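Local coordinates for putative cell invasion protein with MAC/Perforin domain (Bacteroides thetaiotaomicron VPI-5482, PDB 3KK7) that is of unknown function but belongs to the membrane-attack complex/perforin (MACPF) family and may act at membranes or in cell invasion, at residues 209-215 with 341-346; 55-61 with 74-80; 201-205 with 358-363; 88-92 with 182-187. One frame throughout, in Å; residues are numbered along the deposited sequence.

Contact 1. Residues 209-215 with 341-346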
# COMPACT_ATOMS: atom_id res chain seq x y z
N GLY A 209 -6.80 1.50 0.29
CA GLY A 209 -6.21 0.33 -0.34
C GLY A 209 -4.68 0.43 -0.34
O GLY A 209 -4.11 1.31 0.31
N GLU A 210 -4.03 -0.44 -1.11
CA GLU A 210 -2.59 -0.60 -1.02
C GLU A 210 -1.80 -0.07 -2.20
O GLU A 210 -0.59 0.11 -2.10
CB GLU A 210 -2.25 -2.08 -0.81
CG GLU A 210 -3.08 -2.79 0.32
CD GLU A 210 -4.30 -3.51 -0.23
OE1 GLU A 210 -4.87 -2.98 -1.19
OE2 GLU A 210 -4.67 -4.60 0.24
N PHE A 211 -2.46 0.21 -3.32
CA PHE A 211 -1.74 0.53 -4.55
C PHE A 211 -2.33 1.70 -5.31
O PHE A 211 -3.49 2.09 -5.09
CB PHE A 211 -1.70 -0.69 -5.44
CG PHE A 211 -0.93 -1.83 -4.85
CD1 PHE A 211 0.44 -1.85 -4.90
CD2 PHE A 211 -1.59 -2.90 -4.25
CE1 PHE A 211 1.16 -2.89 -4.35
CE2 PHE A 211 -0.88 -3.95 -3.70
CZ PHE A 211 0.49 -3.94 -3.75
N VAL A 212 -1.52 2.26 -6.20
CA VAL A 212 -1.97 3.36 -7.07
C VAL A 212 -2.05 2.88 -8.52
O VAL A 212 -1.12 2.27 -9.03
CB VAL A 212 -1.08 4.59 -6.95
CG1 VAL A 212 -1.67 5.73 -7.73
CG2 VAL A 212 -0.92 4.96 -5.52
N LEU A 213 -3.18 3.17 -9.16
CA LEU A 213 -3.38 2.79 -10.57
C LEU A 213 -2.52 3.65 -11.53
O LEU A 213 -2.75 4.84 -11.65
CB LEU A 213 -4.88 2.92 -10.94
CG LEU A 213 -5.79 1.85 -10.33
CD1 LEU A 213 -7.24 2.33 -10.18
CD2 LEU A 213 -5.74 0.52 -11.12
N THR A 214 -1.56 3.03 -12.21
CA THR A 214 -0.72 3.65 -13.22
C THR A 214 -0.93 3.09 -14.63
O THR A 214 -0.56 3.76 -15.63
CB THR A 214 0.78 3.48 -12.91
OG1 THR A 214 1.11 2.08 -12.92
CG2 THR A 214 1.16 4.08 -11.56
N GLY A 215 -1.47 1.87 -14.74
CA GLY A 215 -1.67 1.21 -16.05
C GLY A 215 -2.84 0.23 -16.10
O GLY A 215 -2.82 -0.83 -15.50
N GLY A 341 2.50 -4.49 -14.39
CA GLY A 341 3.10 -3.35 -13.71
C GLY A 341 2.22 -2.11 -13.65
O GLY A 341 2.74 -1.02 -13.50
N GLY A 342 0.89 -2.29 -13.76
CA GLY A 342 -0.07 -1.18 -13.69
C GLY A 342 -0.44 -0.72 -12.28
O GLY A 342 -1.26 0.17 -12.13
N LEU A 343 0.12 -1.38 -11.26
CA LEU A 343 -0.09 -1.02 -9.85
C LEU A 343 1.24 -0.69 -9.19
O LEU A 343 2.15 -1.49 -9.20
CB LEU A 343 -0.78 -2.15 -9.06
CG LEU A 343 -2.21 -2.54 -9.39
CD1 LEU A 343 -2.61 -3.77 -8.55
CD2 LEU A 343 -3.16 -1.39 -9.16
N TYR A 344 1.33 0.50 -8.61
CA TYR A 344 2.53 0.97 -7.94
C TYR A 344 2.28 1.10 -6.47
O TYR A 344 1.19 1.48 -6.06
CB TYR A 344 2.93 2.35 -8.51
CG TYR A 344 3.93 2.23 -9.64
CD1 TYR A 344 3.63 1.50 -10.78
CD2 TYR A 344 5.20 2.83 -9.55
CE1 TYR A 344 4.54 1.36 -11.79
CE2 TYR A 344 6.13 2.70 -10.58
CZ TYR A 344 5.79 1.96 -11.68
OH TYR A 344 6.66 1.82 -12.70
N PRO A 345 3.27 0.79 -5.65
CA PRO A 345 3.06 0.96 -4.24
C PRO A 345 2.80 2.40 -3.89
O PRO A 345 3.38 3.29 -4.49
CB PRO A 345 4.41 0.55 -3.65
CG PRO A 345 5.39 0.87 -4.69
CD PRO A 345 4.68 0.48 -5.94
N ILE A 346 1.98 2.63 -2.87
CA ILE A 346 1.75 3.99 -2.35
C ILE A 346 3.07 4.64 -1.98
O ILE A 346 3.23 5.85 -2.10
CB ILE A 346 0.78 3.96 -1.13
CG1 ILE A 346 -0.60 3.53 -1.59
CG2 ILE A 346 0.64 5.31 -0.46
CD1 ILE A 346 -1.54 3.24 -0.47
O HOH W 1 2.24 1.27 -15.28

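Contact 2. Residues 55-61 with 74-80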
# COMPACT_ATOMS: atom_id res chain seq x y z
N PHE A 55 -9.89 6.80 -13.50
CA PHE A 55 -9.35 5.89 -12.47
C PHE A 55 -7.84 6.06 -12.29
O PHE A 55 -7.29 5.59 -11.31
CB PHE A 55 -9.66 4.43 -12.78
CG PHE A 55 -11.11 4.16 -12.84
CD1 PHE A 55 -11.83 4.02 -11.69
CD2 PHE A 55 -11.76 4.08 -14.04
CE1 PHE A 55 -13.19 3.81 -11.73
CE2 PHE A 55 -13.15 3.85 -14.09
CZ PHE A 55 -13.85 3.73 -12.94
N LEU A 56 -7.19 6.74 -13.22
CA LEU A 56 -5.75 6.85 -13.19
C LEU A 56 -5.32 7.65 -11.98
O LEU A 56 -5.93 8.65 -11.66
CB LEU A 56 -5.25 7.50 -14.48
CG LEU A 56 -3.83 7.11 -14.90
CD1 LEU A 56 -3.73 5.63 -15.22
CD2 LEU A 56 -3.43 7.98 -16.13
N GLY A 57 -4.30 7.18 -11.29
CA GLY A 57 -3.78 7.85 -10.09
C GLY A 57 -4.62 7.68 -8.84
O GLY A 57 -4.36 8.36 -7.82
N CYS A 58 -5.63 6.81 -8.91
CA CYS A 58 -6.42 6.45 -7.74
C CYS A 58 -5.86 5.25 -7.04
O CYS A 58 -5.18 4.42 -7.63
CB CYS A 58 -7.88 6.13 -8.08
SG CYS A 58 -8.76 7.60 -8.57
N SER A 59 -6.18 5.16 -5.76
CA SER A 59 -5.82 4.00 -4.99
C SER A 59 -6.66 2.81 -5.47
O SER A 59 -7.76 2.97 -6.05
CB SER A 59 -6.08 4.26 -3.52
OG SER A 59 -7.46 4.52 -3.33
N TYR A 60 -6.13 1.63 -5.23
CA TYR A 60 -6.72 0.39 -5.63
C TYR A 60 -6.72 -0.57 -4.44
O TYR A 60 -5.70 -0.73 -3.76
CB TYR A 60 -5.95 -0.18 -6.82
CG TYR A 60 -6.55 -1.46 -7.32
CD1 TYR A 60 -6.17 -2.69 -6.78
CD2 TYR A 60 -7.52 -1.44 -8.30
CE1 TYR A 60 -6.76 -3.88 -7.23
CE2 TYR A 60 -8.09 -2.61 -8.75
CZ TYR A 60 -7.72 -3.83 -8.21
OH TYR A 60 -8.32 -4.96 -8.68
N ALA A 61 -7.87 -1.23 -4.20
CA ALA A 61 -8.06 -2.09 -3.02
C ALA A 61 -7.93 -3.58 -3.33
O ALA A 61 -8.71 -4.13 -4.10
CB ALA A 61 -9.42 -1.83 -2.40
N ASN A 74 -12.84 -1.68 -7.34
CA ASN A 74 -11.73 -1.64 -6.40
C ASN A 74 -10.95 -0.33 -6.45
O ASN A 74 -10.03 -0.12 -5.65
CB ASN A 74 -10.77 -2.81 -6.64
CG ASN A 74 -11.44 -4.17 -6.48
OD1 ASN A 74 -12.40 -4.32 -5.73
ND2 ASN A 74 -10.93 -5.16 -7.20
N ALA A 75 -11.27 0.53 -7.43
CA ALA A 75 -10.70 1.88 -7.47
C ALA A 75 -11.35 2.67 -6.35
O ALA A 75 -12.58 2.72 -6.28
CB ALA A 75 -10.99 2.52 -8.81
N LYS A 76 -10.58 3.28 -5.47
CA LYS A 76 -11.18 3.93 -4.31
C LYS A 76 -11.14 5.46 -4.34
O LYS A 76 -12.14 6.07 -4.69
CB LYS A 76 -10.57 3.38 -3.02
CG LYS A 76 -10.90 1.90 -2.72
CD LYS A 76 -12.39 1.63 -2.36
CE LYS A 76 -12.64 0.12 -2.30
NZ LYS A 76 -13.99 -0.26 -2.80
N TYR A 77 -10.02 6.07 -3.97
CA TYR A 77 -9.92 7.52 -3.94
C TYR A 77 -8.67 8.04 -4.64
O TYR A 77 -7.67 7.31 -4.82
CB TYR A 77 -9.90 8.05 -2.52
CG TYR A 77 -11.03 7.57 -1.66
CD1 TYR A 77 -12.29 8.17 -1.73
CD2 TYR A 77 -10.84 6.52 -0.75
CE1 TYR A 77 -13.32 7.73 -0.93
CE2 TYR A 77 -11.86 6.07 0.05
CZ TYR A 77 -13.10 6.68 -0.04
OH TYR A 77 -14.11 6.21 0.76
N PRO A 78 -8.70 9.31 -5.02
CA PRO A 78 -7.54 9.81 -5.74
C PRO A 78 -6.33 9.95 -4.84
O PRO A 78 -6.47 10.44 -3.72
CB PRO A 78 -7.97 11.20 -6.25
CG PRO A 78 -9.38 11.41 -5.85
CD PRO A 78 -9.89 10.17 -5.14
N VAL A 79 -5.18 9.51 -5.33
CA VAL A 79 -3.90 9.77 -4.68
C VAL A 79 -3.19 10.91 -5.44
O VAL A 79 -2.75 11.91 -4.83
CB VAL A 79 -3.04 8.52 -4.64
CG1 VAL A 79 -1.67 8.85 -4.18
CG2 VAL A 79 -3.72 7.50 -3.75
N VAL A 80 -3.12 10.79 -6.75
CA VAL A 80 -2.60 11.87 -7.57
C VAL A 80 -3.73 12.81 -7.92
O VAL A 80 -4.80 12.36 -8.32
CB VAL A 80 -1.92 11.37 -8.86
CG1 VAL A 80 -1.28 12.54 -9.58
CG2 VAL A 80 -0.86 10.31 -8.55

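Contact 3. Residues 201-205 with 358-363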
# COMPACT_ATOMS: atom_id res chain seq x y z
N MSE A 201 -0.62 4.87 9.01
CA MSE A 201 -0.51 4.18 7.75
C MSE A 201 -1.53 3.02 7.66
O MSE A 201 -2.11 2.76 6.58
CB MSE A 201 0.93 3.69 7.57
CG MSE A 201 1.21 2.93 6.26
SE MSE A 201 0.83 4.01 4.67
CE MSE A 201 2.02 5.51 5.10
N VAL A 202 -1.72 2.32 8.78
CA VAL A 202 -2.69 1.25 8.85
C VAL A 202 -4.07 1.76 8.42
O VAL A 202 -4.72 1.14 7.57
CB VAL A 202 -2.76 0.61 10.28
CG1 VAL A 202 -4.11 -0.14 10.49
CG2 VAL A 202 -1.55 -0.33 10.52
N GLU A 203 -4.49 2.88 9.00
CA GLU A 203 -5.79 3.50 8.72
C GLU A 203 -5.90 3.99 7.26
O GLU A 203 -6.92 3.80 6.60
CB GLU A 203 -6.06 4.65 9.71
CG GLU A 203 -6.68 4.18 11.06
CD GLU A 203 -6.47 5.14 12.25
OE1 GLU A 203 -5.90 6.25 12.08
OE2 GLU A 203 -6.87 4.77 13.39
N LEU A 204 -4.82 4.60 6.77
CA LEU A 204 -4.75 5.08 5.41
C LEU A 204 -4.93 3.90 4.46
O LEU A 204 -5.68 4.00 3.49
CB LEU A 204 -3.41 5.81 5.18
CG LEU A 204 -3.11 6.55 3.84
CD1 LEU A 204 -1.87 7.46 3.98
CD2 LEU A 204 -2.95 5.57 2.66
N MSE A 205 -4.30 2.76 4.74
CA MSE A 205 -4.46 1.61 3.82
C MSE A 205 -5.85 1.01 3.90
O MSE A 205 -6.36 0.49 2.91
CB MSE A 205 -3.39 0.54 4.00
CG MSE A 205 -2.03 1.05 3.63
SE MSE A 205 -0.52 -0.03 4.25
CE MSE A 205 -0.69 -1.54 2.99
N ARG A 358 7.24 2.35 6.47
CA ARG A 358 6.09 1.85 7.22
C ARG A 358 5.01 1.23 6.32
O ARG A 358 4.43 0.21 6.70
CB ARG A 358 5.49 2.94 8.11
CG ARG A 358 4.40 2.43 9.02
CD ARG A 358 4.12 3.32 10.21
NE ARG A 358 5.24 3.29 11.14
CZ ARG A 358 5.49 2.32 12.02
NH1 ARG A 358 4.69 1.29 12.13
NH2 ARG A 358 6.56 2.40 12.82
N TYR A 359 4.73 1.87 5.18
CA TYR A 359 3.87 1.32 4.16
C TYR A 359 4.38 -0.06 3.78
O TYR A 359 3.64 -1.05 3.81
CB TYR A 359 3.82 2.22 2.89
CG TYR A 359 3.26 1.45 1.69
CD1 TYR A 359 1.90 1.27 1.52
CD2 TYR A 359 4.10 0.86 0.77
CE1 TYR A 359 1.39 0.52 0.45
CE2 TYR A 359 3.61 0.13 -0.30
CZ TYR A 359 2.24 -0.04 -0.45
OH TYR A 359 1.74 -0.79 -1.53
N ASN A 360 5.65 -0.13 3.41
CA ASN A 360 6.25 -1.41 3.02
C ASN A 360 6.21 -2.46 4.12
O ASN A 360 5.83 -3.63 3.90
CB ASN A 360 7.68 -1.21 2.50
CG ASN A 360 7.69 -0.70 1.08
OD1 ASN A 360 7.25 -1.41 0.19
ND2 ASN A 360 8.14 0.54 0.86
N ASP A 361 6.58 -2.05 5.31
CA ASP A 361 6.63 -2.98 6.42
C ASP A 361 5.20 -3.45 6.78
O ASP A 361 4.98 -4.59 7.22
CB ASP A 361 7.31 -2.32 7.63
CG ASP A 361 8.83 -2.33 7.57
OD1 ASP A 361 9.45 -3.08 6.78
OD2 ASP A 361 9.42 -1.59 8.39
N THR A 362 4.21 -2.57 6.60
CA THR A 362 2.86 -2.91 7.02
C THR A 362 2.29 -3.85 5.98
O THR A 362 1.68 -4.86 6.31
CB THR A 362 2.01 -1.66 7.19
OG1 THR A 362 2.61 -0.80 8.17
CG2 THR A 362 0.60 -2.01 7.60
N HIS A 363 2.55 -3.55 4.71
CA HIS A 363 2.10 -4.40 3.63
C HIS A 363 2.66 -5.80 3.80
O HIS A 363 1.97 -6.78 3.53
CB HIS A 363 2.58 -3.85 2.30
CG HIS A 363 2.31 -4.76 1.16
ND1 HIS A 363 1.03 -5.13 0.78
CD2 HIS A 363 3.16 -5.39 0.30
CE1 HIS A 363 1.11 -5.95 -0.26
NE2 HIS A 363 2.39 -6.11 -0.58

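Contact 4. Residues 88-92 with 182-187. With EDO (1,2-ethanediol), chain E.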
# COMPACT_ATOMS: atom_id res chain seq x y z
N ARG A 88 -0.44 21.32 -15.81
CA ARG A 88 0.96 21.75 -15.92
C ARG A 88 1.76 20.88 -16.93
O ARG A 88 2.49 21.40 -17.76
CB ARG A 88 1.58 21.67 -14.53
CG ARG A 88 3.01 22.08 -14.43
CD ARG A 88 3.21 23.54 -14.64
NE ARG A 88 4.63 23.76 -14.45
CZ ARG A 88 5.19 24.30 -13.38
NH1 ARG A 88 4.45 24.78 -12.39
NH2 ARG A 88 6.51 24.39 -13.32
N TYR A 89 1.59 19.55 -16.84
CA TYR A 89 2.32 18.60 -17.68
C TYR A 89 1.37 17.61 -18.37
O TYR A 89 1.20 16.48 -17.92
CB TYR A 89 3.30 17.80 -16.81
CG TYR A 89 4.22 18.61 -15.94
CD1 TYR A 89 5.12 19.50 -16.48
CD2 TYR A 89 4.21 18.44 -14.58
CE1 TYR A 89 5.96 20.24 -15.69
CE2 TYR A 89 5.06 19.15 -13.76
CZ TYR A 89 5.93 20.04 -14.31
OH TYR A 89 6.76 20.74 -13.47
N PRO A 90 0.74 18.01 -19.47
CA PRO A 90 -0.25 17.12 -20.11
C PRO A 90 0.27 15.76 -20.59
O PRO A 90 -0.52 14.82 -20.78
CB PRO A 90 -0.77 17.92 -21.32
CG PRO A 90 -0.00 19.19 -21.36
CD PRO A 90 0.81 19.34 -20.09
N SER A 91 1.58 15.67 -20.81
CA SER A 91 2.18 14.45 -21.35
C SER A 91 2.35 13.36 -20.28
O SER A 91 2.74 12.29 -20.62
CB SER A 91 3.52 14.75 -22.02
OG SER A 91 4.51 15.04 -21.04
N TYR A 92 2.03 13.64 -19.01
CA TYR A 92 2.09 12.61 -17.96
C TYR A 92 1.04 11.52 -18.15
O TYR A 92 1.15 10.45 -17.56
CB TYR A 92 1.94 13.22 -16.54
CG TYR A 92 3.25 13.67 -15.90
CD1 TYR A 92 3.65 13.21 -14.64
CD2 TYR A 92 4.09 14.56 -16.56
CE1 TYR A 92 4.86 13.62 -14.07
CE2 TYR A 92 5.29 14.97 -16.01
CZ TYR A 92 5.67 14.51 -14.77
OH TYR A 92 6.87 14.96 -14.27
N LYS A 182 8.28 14.24 -8.54
CA LYS A 182 7.61 15.51 -8.78
C LYS A 182 6.18 15.43 -8.30
O LYS A 182 5.69 16.38 -7.66
CB LYS A 182 7.57 15.85 -10.26
CG LYS A 182 8.69 16.70 -10.74
CD LYS A 182 8.23 17.74 -11.71
CE LYS A 182 9.33 18.69 -11.96
NZ LYS A 182 9.79 19.45 -10.74
N ILE A 183 5.51 14.29 -8.60
CA ILE A 183 4.10 14.10 -8.21
C ILE A 183 3.98 14.10 -6.68
O ILE A 183 3.11 14.78 -6.13
CB ILE A 183 3.53 12.84 -8.80
CG1 ILE A 183 3.39 12.98 -10.30
CG2 ILE A 183 2.15 12.51 -8.22
CD1 ILE A 183 2.87 11.70 -11.01
N ALA A 184 4.89 13.39 -6.03
CA ALA A 184 4.93 13.28 -4.56
C ALA A 184 5.05 14.65 -3.89
O ALA A 184 4.26 14.99 -2.99
CB ALA A 184 6.06 12.35 -4.10
N ALA A 185 6.01 15.43 -4.38
CA ALA A 185 6.30 16.80 -3.92
C ALA A 185 5.15 17.80 -4.01
O ALA A 185 4.96 18.61 -3.08
CB ALA A 185 7.53 17.35 -4.73
N ASP A 186 4.41 17.75 -5.12
CA ASP A 186 3.48 18.84 -5.46
C ASP A 186 2.09 18.47 -6.01
O ASP A 186 1.24 19.32 -6.05
CB ASP A 186 4.17 19.76 -6.49
CG ASP A 186 5.13 20.76 -5.84
OD1 ASP A 186 4.62 21.66 -5.14
OD2 ASP A 186 6.36 20.69 -6.04
N TYR A 187 1.83 17.22 -6.40
CA TYR A 187 0.58 16.89 -7.09
C TYR A 187 -0.32 15.84 -6.40
O TYR A 187 -1.21 15.25 -7.04
CB TYR A 187 0.90 16.51 -8.54
CG TYR A 187 1.50 17.69 -9.27
CD1 TYR A 187 0.68 18.67 -9.83
CD2 TYR A 187 2.88 17.88 -9.34
CE1 TYR A 187 1.19 19.78 -10.45
CE2 TYR A 187 3.41 19.00 -9.97
CZ TYR A 187 2.54 19.95 -10.53
OH TYR A 187 3.04 21.04 -11.20
C1 EDO E . 6.19 21.80 -9.91
O1 EDO E . 5.50 21.27 -11.05
C2 EDO E . 7.64 21.35 -9.93
O2 EDO E . 8.42 22.15 -10.83

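Contact 1. Residues 209-215 with 341-346
Gly215 and Gly342 bring their backbones unusually close, with 3.7 Å between Gly215 CA and Gly342 CA. A side chain on Gly342 would run into Gly215 O. The approach lets one oxygen, Gly342 O, accept two amide bonds, from Thr214 N at 2.9 Å and from Gly215 N at 3.1 Å. Both donors reach it from the same face of its carbonyl plane, Thr214 N well above that plane. Next to this end the strands pair antiparallel. Val212 N bonds to Tyr344 O at 2.8 Å, and Tyr344 N returns a nearly straight bond to Val212 O. Leu213 and Leu343 share one face of the sheet. They lie side by side, pointing the same way, and Leu213 CD2 meets Leu343 CD2 at 3.8 Å. Tyr344 lies on the opposite face with Val212, and Thr214 crosses it at about a right angle, CG2 against CG and CD1 of the ring. Thr214 OG1 sits between its own backbone N and carbonyl carbon (chi1 63°), 2.7 Å from a water that donates to Gly341 O. At the far end Ile346 lays CD1 against Gly209 O. Strand 58-60 pairs with the other edge of strand 211-218, where Glu210 and Phe211 both face Tyr60 in a classic beta bulge. Strand 334-338 packs on the two leucines, and Tyr359 of helix 353-363 covers Phe211, Pro345 and Ile346.

Contact 2. Residues 55-61 with 74-80
Tyr60 and Asn74 form a tight, buried end of this contact. Tyr60 CG is anti to the backbone N (chi1 -178°), which carries the ring to Asn74. Asn74 CB lies over one face of the Tyr60 ring, 3.8 Å from its centroid. The amide stands almost upright on the ring, with the two planes 86° apart. It turns ND2 to Tyr60 OH at 3.0 Å, with the hydroxyl in the amide plane. Tyr60 OH is also hydrogen-bonded to Gly70 N, and Asn74 OD1 accepts from Thr66 N, so both ends of the amide are fixed. A phenylalanine in place of Tyr60 would probably leave Asn74 ND2 and Gly70 N without their shared acceptor. Ala75 CB presses on Phe55 CD1 at 3.4 Å. At the other end Gly57 O accepts from Val79 N and from Val80 N, both in its carbonyl plane. Ser59 OG accepts a bond from Tyr77 N at 3.1 Å and is also hydrogen-bonded to Tyr208 O. The outer side is looser. Tyr77 and Pro78 point away from segment 55-61, and Lys76 touches Ala61 CB only through its aliphatic chain. Ser59 N still bonds to Tyr77 O at 2.8 Å, but the chain turns a corner at Tyr77. Between Cys58-Pro78 and Tyr60-Ala75 the antiparallel register slips by one residue, a beta bulge beside strand 211-218 of the antiparallel sheet in the MACPF region.

Contact 3. Residues 201-205 with 358-363
Arg358 O is gripped by two donors of Thr362, the residue that also meets Val202 and Met205 across the helices. Thr362 N comes from one face of the carbonyl plane at 2.8 Å. Thr362 OG1 comes from the opposite face, at a short 2.5 Å from Arg358 O. OG1 stays beside the backbone N (chi1 -59°), which leaves CG2 anti to that N and facing helix 201-208. This methyl touches Val202 CG2 and Met205 SE, each at 4.0 Å. An alanine at Thr362 would lose the hydroxyl bond to Arg358 O and would probably leave a gap against Val202 and Met205, where the methyl had been. Helices 201-208 and 353-363 cross here within the MACPF region, their local axes 10.3 Å apart at -70°. No hydrogen bond joins the two segments, so side-chain packing carries the contact. Met201 and Met205 are both selenomethionines. Met205 makes a Met-aromatic contact, its SE 3.9 Å from Tyr359 CD1 and set obliquely to the ring. A bend at chi3 (74°) brings its CE to Tyr359 CE1 and His363 CA. Met201 reaches the same tyrosine from another side. Its SE lies at the ring edge, 3.9 Å from Tyr359 CB, while its CB rests on the aliphatic part of Arg358. The guanidinium of Arg358 forms a salt bridge with Asp406. Tyr359 OH bonds to Glu210 O, just beyond the end of helix 201-208.

Contact 4. Residues 88-92 with 182-187
Three tyrosines cluster where the loop after helix 82-88 meets the C-terminal part of helix 177-186: Tyr89 and Tyr92 on one side, Tyr187 on the other. No direct hydrogen bond crosses between the segments. Instead, a 1,2-ethanediol, probably from the crystallisation liquor, bridges two hydroxyls. Its O1 lies 2.8 Å from Tyr89 OH and 2.5 Å from Tyr187 OH. Both are hydrogen bonds, the second too short for its exact length to be trusted, and O1 sits at the edge of the Tyr187 ring. The same O1 lies over one face of the Arg88 guanidinium, which stands nearly perpendicular to that ring. Arg88 CG, anti to the backbone N (chi1 -180°), touches Tyr187 OH at 3.4 Å. The side chains of Tyr89 and Tyr187 cross at about a right angle, Tyr89 CE2 against Tyr187 CE2. Lys182 crosses Tyr89 in the same way, with its CE 3.6 Å from Tyr89 OH. On the more buried side Ile183 CD1 meets the edge of the Tyr92 ring, 4.0 Å from Tyr92 CD1. Leu85 of helix 82-88 packs against Tyr92, Ile183 and Tyr187. Helix 529-535 touches Lys182 and Asp186, and Asn484 and Asn486 bond to Asp186 OD1.

Contacts 1 and 2 are neighbours in one sheet, their centres 8 Å apart, and share strand 211-218. Phe211 O lies 2.7 Å from Tyr60 N, a probable hydrogen bond. Contact 3 lies about 14 Å from contact 1, centre to centre. Both of its helices are neighbours in sequence of the contact 1 strands, and the probable bond from Tyr359 OH to Glu210 O, 2.6 Å, ties the two together. Contact 4 lies farther out than the other three. It touches contact 2 where Val80 CG1 packs on Ile183 CG2 at 3.7 Å, but its centre is about 24 Å from that of contact 3. The ethanediol belongs to contact 4.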